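Local coordinates for succinyl-CoA ligase (ADP-forming) subunit alpha (Methanosaeta concilii, PDB 6HXI), which binds coenzyme A and, as a succinyl-CoA ligase-type alpha subunit, joins a CoA-ligase region to a C-terminal region related to citrate synthase, at residues A15-Y20 / P40-I45; A81-N86 / I106-V111. One frame throughout, in Å; residues are numbered along the deposited sequence.

Contact 1. Residues A15-Y20 / P40-I45; sequences AFVYGY and PSISAI
Phe16 leaves strand 15-18 with CG anti to its carbonyl carbon (chi1 -62°), a torsion that carries its ring alongside Ala44 of the parallel neighbouring strand. Its CB sits 3.9 Å from Ala44 O. Beyond CG, CD1 meets Ala44 CB at 3.9 Å, with the methyl at the ring edge and near its plane. Farther along the same edge, CE1 is 4.1 Å from Ala44 CB, and Ser43 CB follows obliquely. The ring also packs on Ala81. The two backbones are joined by three hydrogen bonds. Ser43 N donates to Ala15 O at 2.8 Å and Val17 N to Ala44 O at 3.2 Å, both in the carbonyl plane; Ala15 N reaches Ser41 O at 2.8 Å, but the bond is weak because it is bent to 125°. A beta bulge at Ser43 shifts the pairing from Ala15-Ile42 to Phe16-Ala44. On the face that bears Ala15 and Val17, the side chains of Val17 and Ile42 cross obliquely, Val17 CG2 touching Ile42 CD1 at 3.9 Å. Ile45 CG2 lies 3.6 Å from Val17 O, with Tyr20 edge-on to this methyl. Helix 22-34 covers Ile42 and Ile45 through Met28 and Ile25. This is the parallel pair of a right-handed beta-alpha-beta crossover, the opening unit of a Rossmann-like domain, and its first strand runs toward Gln21 of the coenzyme A pocket.

Contact 2. Residues A81-N86 / I106-V111; sequences ADVMVN and IRIVAV
Asp82 O is gripped by two consecutive amides: Arg107 N approaches at 2.8 Å on a carbonyl lone pair, and Ile108 N at 3.0 Å nearly along the C=O axis. From there a regular parallel ladder runs up the strands. Met84 N donates to Ile108 O at 2.8 Å, Ala110 N to Met84 O at 3.0 Å, and Asn86 N to Ala110 O at 2.8 Å, the first two close to straight, the last more bent. Next to the first rung, Asp82 and Arg107 lie side by side, their carboxylate and guanidinium planes 20° apart. Asp82 OD2 lies at the guanidinium edge, in its plane, but 4.0 Å from Arg107 NH1, so the salt bridge is long; the firmer partner of Arg107 is Val7 O. Asn86, with CG anti to its backbone N (chi1 -170°), has both ends of its amide engaged: ND2 donates to Thr96 OG1 and Thr97 OG1, while OD1 accepts from Ala88 N, a residue of the coenzyme A pocket. Packing follows the two faces. Met84 and Val109 point the same way, CE reaching CG1 at 4.1 Å under helix 93-102, because the methionine is extended and then bent at chi3 (98°). On the other face Val83 CG2 meets Ile108 CD1 at 4.0 Å. Strand 83-86, helix 93-102 and strand 108-111 form a beta-alpha-beta unit of the Rossmann-like CoA-binding fold.

How the contacts relate
Contact 1 closes before contact 2 opens along the chain, yet their centres are only 9 Å apart. Both belong to one mixed sheet, in which strands 42-46, 15-18, 83-86 and 108-111 lie in that order, all parallel. Strands 15-18 and 83-86 are neighbours, probably joined by bonds from Tyr18 N to Val85 O (2.7 Å) and from Val85 N to Phe16 O (2.8 Å). From 15-18 the chain builds first on the flank of 42-46, then on that of 83-86 and 108-111, as in Rossmann-like folds. Beyond the C-terminal ends of strands 15-18, 83-86 and 108-111 follow Gln21, Phe87 to Ser89, and Ile112, which line the coenzyme A pocket.

Contact 1. Residues A15-Y20 / P40-I45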
# COMPACT_ATOMS: atom_id res chain seq x y z
N ALA B 15 0.28 -10.57 45.79
CA ALA B 15 1.00 -9.32 45.73
C ALA B 15 0.83 -8.55 44.43
O ALA B 15 0.44 -9.11 43.41
CB ALA B 15 2.50 -9.59 45.95
N PHE B 16 1.17 -7.25 44.49
CA PHE B 16 1.26 -6.36 43.35
C PHE B 16 2.73 -6.06 43.21
O PHE B 16 3.44 -5.94 44.20
CB PHE B 16 0.53 -5.04 43.59
CG PHE B 16 -0.96 -5.13 43.83
CD1 PHE B 16 -1.80 -5.74 42.90
CD2 PHE B 16 -1.53 -4.52 44.94
CE1 PHE B 16 -3.18 -5.76 43.10
CE2 PHE B 16 -2.90 -4.58 45.16
CZ PHE B 16 -3.73 -5.18 44.22
N VAL B 17 3.20 -5.98 41.98
CA VAL B 17 4.56 -5.58 41.70
C VAL B 17 4.40 -4.20 41.07
O VAL B 17 3.82 -4.09 40.00
CB VAL B 17 5.32 -6.58 40.77
CG1 VAL B 17 6.67 -6.00 40.33
CG2 VAL B 17 5.51 -7.92 41.46
N TYR B 18 4.84 -3.16 41.78
CA TYR B 18 4.82 -1.78 41.28
C TYR B 18 6.13 -1.58 40.51
O TYR B 18 7.22 -1.66 41.09
CB TYR B 18 4.69 -0.74 42.42
CG TYR B 18 4.49 0.66 41.88
CD1 TYR B 18 5.56 1.40 41.40
CD2 TYR B 18 3.21 1.20 41.76
CE1 TYR B 18 5.38 2.65 40.83
CE2 TYR B 18 3.01 2.46 41.19
CZ TYR B 18 4.10 3.17 40.72
OH TYR B 18 3.93 4.41 40.18
N GLY B 19 5.99 -1.31 39.21
CA GLY B 19 7.12 -1.09 38.31
C GLY B 19 7.25 -2.26 37.36
O GLY B 19 7.13 -3.41 37.78
N TYR B 20 7.52 -1.97 36.08
CA TYR B 20 7.63 -3.01 35.06
C TYR B 20 8.97 -3.72 35.11
O TYR B 20 9.83 -3.51 34.26
CB TYR B 20 7.30 -2.44 33.66
CG TYR B 20 6.86 -3.51 32.68
CD1 TYR B 20 5.89 -4.44 33.02
CD2 TYR B 20 7.44 -3.60 31.42
CE1 TYR B 20 5.50 -5.44 32.13
CE2 TYR B 20 7.04 -4.59 30.51
CZ TYR B 20 6.04 -5.47 30.86
OH TYR B 20 5.66 -6.46 29.98
N PRO B 40 -0.12 -18.31 41.37
CA PRO B 40 1.00 -17.35 41.38
C PRO B 40 0.88 -16.36 42.56
O PRO B 40 -0.23 -16.05 42.99
CB PRO B 40 0.82 -16.62 40.05
CG PRO B 40 0.05 -17.57 39.19
CD PRO B 40 -0.92 -18.17 40.14
N SER B 41 2.00 -15.89 43.08
CA SER B 41 2.03 -14.95 44.20
C SER B 41 1.71 -13.50 43.77
O SER B 41 1.72 -12.61 44.62
CB SER B 41 3.40 -14.98 44.87
OG SER B 41 4.39 -14.55 43.95
N ILE B 42 1.50 -13.26 42.46
CA ILE B 42 1.27 -11.94 41.88
C ILE B 42 -0.14 -11.87 41.30
O ILE B 42 -0.44 -12.62 40.37
CB ILE B 42 2.33 -11.60 40.79
CG1 ILE B 42 3.77 -11.61 41.37
CG2 ILE B 42 1.99 -10.30 40.06
CD1 ILE B 42 4.89 -11.60 40.28
N SER B 43 -0.96 -10.95 41.81
CA SER B 43 -2.31 -10.72 41.32
C SER B 43 -2.24 -9.75 40.13
O SER B 43 -2.91 -9.97 39.12
CB SER B 43 -3.19 -10.13 42.43
OG SER B 43 -3.50 -11.10 43.42
N ALA B 44 -1.41 -8.66 40.24
CA ALA B 44 -1.28 -7.67 39.17
C ALA B 44 0.05 -6.93 39.20
O ALA B 44 0.75 -6.90 40.22
CB ALA B 44 -2.43 -6.66 39.21
N ILE B 45 0.37 -6.29 38.08
CA ILE B 45 1.53 -5.43 37.93
C ILE B 45 0.98 -4.01 37.90
O ILE B 45 -0.08 -3.78 37.32
CB ILE B 45 2.34 -5.76 36.67
CG1 ILE B 45 2.82 -7.23 36.71
CG2 ILE B 45 3.52 -4.81 36.47
CD1 ILE B 45 2.68 -7.89 35.43

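Contact 2. Residues A81-N86 / I106-V111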
# COMPACT_ATOMS: atom_id res chain seq x y z
N ALA B 81 -4.89 -9.10 47.39
CA ALA B 81 -3.46 -8.80 47.37
C ALA B 81 -3.16 -7.81 48.51
O ALA B 81 -3.66 -6.68 48.49
CB ALA B 81 -3.06 -8.23 46.01
N ASP B 82 -2.40 -8.24 49.52
CA ASP B 82 -2.07 -7.43 50.70
C ASP B 82 -0.59 -6.98 50.76
O ASP B 82 -0.18 -6.30 51.70
CB ASP B 82 -2.51 -8.14 52.00
CG ASP B 82 -1.59 -9.25 52.47
OD1 ASP B 82 -1.09 -10.03 51.62
OD2 ASP B 82 -1.37 -9.36 53.71
N VAL B 83 0.19 -7.38 49.75
CA VAL B 83 1.59 -7.04 49.63
C VAL B 83 1.84 -6.21 48.37
O VAL B 83 1.31 -6.56 47.32
CB VAL B 83 2.48 -8.31 49.63
CG1 VAL B 83 3.95 -7.96 49.43
CG2 VAL B 83 2.29 -9.11 50.91
N MET B 84 2.67 -5.14 48.46
CA MET B 84 3.16 -4.43 47.29
C MET B 84 4.69 -4.46 47.26
O MET B 84 5.33 -4.05 48.23
CB MET B 84 2.65 -2.98 47.17
CG MET B 84 3.06 -2.36 45.83
SD MET B 84 2.37 -0.74 45.49
CE MET B 84 3.73 0.35 45.99
N VAL B 85 5.27 -4.96 46.13
CA VAL B 85 6.71 -4.99 45.88
C VAL B 85 6.95 -3.76 45.04
O VAL B 85 6.50 -3.70 43.89
CB VAL B 85 7.18 -6.31 45.20
CG1 VAL B 85 8.69 -6.30 44.98
CG2 VAL B 85 6.75 -7.54 46.00
N ASN B 86 7.54 -2.71 45.67
CA ASN B 86 7.72 -1.39 45.08
C ASN B 86 9.09 -1.19 44.45
O ASN B 86 10.08 -0.96 45.16
CB ASN B 86 7.40 -0.30 46.12
CG ASN B 86 7.32 1.11 45.57
OD1 ASN B 86 7.50 1.35 44.39
ND2 ASN B 86 6.99 2.07 46.40
N ILE B 106 -3.90 -3.16 51.47
CA ILE B 106 -2.46 -3.41 51.51
C ILE B 106 -1.95 -3.30 52.95
O ILE B 106 -2.30 -2.36 53.66
CB ILE B 106 -1.68 -2.55 50.48
CG1 ILE B 106 -2.02 -2.99 49.04
CG2 ILE B 106 -0.15 -2.61 50.68
CD1 ILE B 106 -2.13 -1.88 48.04
N ARG B 107 -1.16 -4.30 53.37
CA ARG B 107 -0.59 -4.42 54.71
C ARG B 107 0.95 -4.29 54.71
O ARG B 107 1.52 -3.72 55.64
CB ARG B 107 -1.04 -5.77 55.31
CG ARG B 107 -0.49 -6.08 56.69
CD ARG B 107 -0.78 -7.52 57.04
NE ARG B 107 0.04 -7.99 58.15
CZ ARG B 107 0.71 -9.14 58.16
NH1 ARG B 107 0.65 -9.95 57.11
NH2 ARG B 107 1.43 -9.48 59.21
N ILE B 108 1.62 -4.81 53.65
CA ILE B 108 3.09 -4.80 53.52
C ILE B 108 3.54 -4.13 52.23
O ILE B 108 3.01 -4.41 51.15
CB ILE B 108 3.68 -6.24 53.66
CG1 ILE B 108 3.25 -6.93 54.97
CG2 ILE B 108 5.22 -6.25 53.52
CD1 ILE B 108 2.79 -8.32 54.77
N VAL B 109 4.54 -3.21 52.34
CA VAL B 109 5.16 -2.57 51.21
C VAL B 109 6.66 -2.79 51.35
O VAL B 109 7.23 -2.46 52.39
CB VAL B 109 4.83 -1.05 51.01
CG1 VAL B 109 5.38 -0.55 49.68
CG2 VAL B 109 3.34 -0.77 51.12
N ALA B 110 7.30 -3.37 50.32
CA ALA B 110 8.74 -3.56 50.27
C ALA B 110 9.29 -2.51 49.32
O ALA B 110 8.89 -2.48 48.15
CB ALA B 110 9.07 -4.97 49.75
N VAL B 111 10.12 -1.60 49.84
CA VAL B 111 10.74 -0.49 49.11
C VAL B 111 12.15 -0.91 48.68
O VAL B 111 13.04 -1.03 49.52
CB VAL B 111 10.73 0.84 49.91
CG1 VAL B 111 11.22 2.00 49.05
CG2 VAL B 111 9.34 1.15 50.46